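Long-range contact in uncharacterized protein (PDB 4O5P), which is a type VI secretion effector that probably hydrolyses phospholipids of target membranes through an alpha/beta-hydrolase-like catalytic domain: residues G141-I146 against M178-T183. Sequence-based numbering, arbitrary orientation.
Sequences GGENRI and MSTNWT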
loop_
_atom_site.group_PDB
_atom_site.type_symbol
_atom_site.label_atom_id
_atom_site.label_comp_id
_atom_site.label_asym_id
_atom_site.label_seq_id
_atom_site.Cartn_x
_atom_site.Cartn_y
_atom_site.Cartn_z
ATOM N N GLY A 141 -1.434 11.331 -5.071
ATOM C CA GLY A 141 -0.380 10.525 -5.667
ATOM C C GLY A 141 -0.889 9.146 -6.068
ATOM O O GLY A 141 -0.566 8.620 -7.165
ATOM N N GLY A 142 -1.708 8.568 -5.185
ATOM C CA GLY A 142 -2.350 7.296 -5.456
ATOM C C GLY A 142 -3.246 7.416 -6.679
ATOM O O GLY A 142 -3.132 6.622 -7.630
ATOM N N GLU A 143 -4.136 8.408 -6.660
ATOM C CA GLU A 143 -5.061 8.587 -7.791
ATOM C C GLU A 143 -4.347 8.755 -9.132
ATOM O O GLU A 143 -4.749 8.171 -10.146
ATOM C CB GLU A 143 -6.009 9.768 -7.540
ATOM C CG GLU A 143 -6.824 10.176 -8.763
ATOM C CD GLU A 143 -7.736 11.364 -8.505
ATOM O OE1 GLU A 143 -7.240 12.430 -8.078
ATOM O OE2 GLU A 143 -8.957 11.238 -8.731
ATOM N N ASN A 144 -3.293 9.567 -9.141
ATOM C CA ASN A 144 -2.517 9.791 -10.359
ATOM C C ASN A 144 -1.829 8.523 -10.846
ATOM O O ASN A 144 -1.668 8.323 -12.057
ATOM C CB ASN A 144 -1.459 10.874 -10.137
ATOM C CG ASN A 144 -2.059 12.243 -9.903
ATOM O OD1 ASN A 144 -3.211 12.513 -10.269
ATOM N ND2 ASN A 144 -1.275 13.123 -9.292
ATOM N N ARG A 145 -1.401 7.681 -9.907
ATOM C CA ARG A 145 -0.809 6.387 -10.280
ATOM C C ARG A 145 -1.827 5.411 -10.905
ATOM O O ARG A 145 -1.533 4.732 -11.901
ATOM C CB ARG A 145 -0.106 5.766 -9.061
ATOM C CG ARG A 145 1.182 6.513 -8.709
ATOM C CD ARG A 145 1.785 6.054 -7.372
ATOM N NE ARG A 145 3.098 6.651 -7.156
ATOM C CZ ARG A 145 3.303 7.945 -6.926
ATOM N NH1 ARG A 145 2.277 8.798 -6.889
ATOM N NH2 ARG A 145 4.533 8.391 -6.728
ATOM N N ILE A 146 -3.016 5.346 -10.317
ATOM C CA ILE A 146 -4.112 4.565 -10.903
ATOM C C ILE A 146 -4.424 5.055 -12.326
ATOM O O ILE A 146 -4.519 4.265 -13.268
ATOM C CB ILE A 146 -5.385 4.654 -10.022
ATOM C CG1 ILE A 146 -5.104 4.058 -8.639
ATOM C CG2 ILE A 146 -6.533 3.883 -10.645
ATOM C CD1 ILE A 146 -6.034 4.574 -7.572
HETATM N N MSE A 178 -7.796 13.555 -15.841
HETATM C CA MSE A 178 -8.591 12.562 -15.102
HETATM C C MSE A 178 -8.647 12.847 -13.582
HETATM O O MSE A 178 -9.498 12.304 -12.881
HETATM C CB MSE A 178 -8.065 11.136 -15.359
HETATM C CG MSE A 178 -8.068 10.694 -16.832
HETATM SE SE MSE A 178 -6.660 9.400 -17.302
HETATM C CE MSE A 178 -7.567 7.768 -16.728
ATOM N N SER A 179 -7.753 13.704 -13.081
ATOM C CA SER A 179 -7.681 13.999 -11.632
ATOM C C SER A 179 -8.963 14.626 -11.095
ATOM O O SER A 179 -9.728 15.256 -11.841
ATOM C CB SER A 179 -6.509 14.948 -11.331
ATOM O OG SER A 179 -6.370 15.199 -9.937
ATOM N N THR A 180 -9.195 14.465 -9.794
ATOM C CA THR A 180 -10.319 15.135 -9.156
ATOM C C THR A 180 -9.907 16.451 -8.494
ATOM O O THR A 180 -10.751 17.143 -7.923
ATOM C CB THR A 180 -11.062 14.217 -8.168
ATOM O OG1 THR A 180 -10.118 13.496 -7.362
ATOM C CG2 THR A 180 -11.898 13.224 -8.935
ATOM N N ASN A 181 -8.621 16.795 -8.589
ATOM C CA ASN A 181 -8.108 18.082 -8.096
ATOM C C ASN A 181 -8.529 18.492 -6.684
ATOM O O ASN A 181 -8.939 19.636 -6.476
ATOM C CB ASN A 181 -8.513 19.217 -9.046
ATOM C CG ASN A 181 -8.145 18.934 -10.478
ATOM O OD1 ASN A 181 -8.999 18.952 -11.357
ATOM N ND2 ASN A 181 -6.870 18.674 -10.723
ATOM N N TRP A 182 -8.448 17.584 -5.719
ATOM C CA TRP A 182 -8.935 17.915 -4.381
ATOM C C TRP A 182 -8.196 19.106 -3.777
ATOM O O TRP A 182 -6.966 19.127 -3.739
ATOM C CB TRP A 182 -8.872 16.708 -3.423
ATOM C CG TRP A 182 -9.113 17.080 -1.971
ATOM C CD1 TRP A 182 -8.199 17.034 -0.949
ATOM C CD2 TRP A 182 -10.336 17.564 -1.389
ATOM N NE1 TRP A 182 -8.782 17.452 0.230
ATOM C CE2 TRP A 182 -10.089 17.787 -0.012
ATOM C CE3 TRP A 182 -11.612 17.831 -1.895
ATOM C CZ2 TRP A 182 -11.073 18.267 0.862
ATOM C CZ3 TRP A 182 -12.587 18.313 -1.030
ATOM C CH2 TRP A 182 -12.311 18.524 0.337
ATOM N N THR A 183 -8.964 20.105 -3.342
ATOM C CA THR A 183 -8.451 21.158 -2.469
ATOM C C THR A 183 -9.535 21.765 -1.571
ATOM O O THR A 183 -10.732 21.480 -1.719
ATOM C CB THR A 183 -7.749 22.298 -3.248
ATOM O OG1 THR A 183 -6.955 23.069 -2.336
ATOM C CG2 THR A 183 -8.773 23.214 -3.937
HETATM O O HOH W 1 -9.616 10.061 -11.281
#
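The carboxylate of Glu143 overlaps Thr180 and the hydroxyl of Ser179, and each of its oxygens accepts at least one hydrogen bond from this loop. The firmest link is Thr180 OG1 to Glu143 OE2 at 2.9 Å; the hydroxyl meets OE2 on the syn side, 15° out of the carboxylate plane. Glu143 OE1 takes two weaker bonds: one from Thr180 N at 3.3 Å, which is long but almost perfectly straight (177°), and one from Ser179 OG at 3.4 Å. CG of Glu143 stands anti to the backbone N (chi1 170°) and the chain runs on extended, which carries the carboxylate out to the loop. A water adds a further link, donating to Glu143 OE2 (2.9 Å) and to Met178 O, the carbonyl just ahead of Ser179. With several donors gathered around it, the carboxylate is probably stabilised as the charged form. Ser179 OG also accepts from Asn181 N at 3.1 Å, which closes a turn with the same hydroxyl that donates weakly to Glu143. Trp301, in a loop, also touches the side chain of Glu143, while Lys198 NZ, on helix 195-219, is hydrogen-bonded to Ser179 O. The contact therefore ties helix 139-162 to the loop leaving helix 168-178: a helix-borne carboxylate taking one backbone N-H and two hydroxyls from a loop shaped by an ST turn at Ser179.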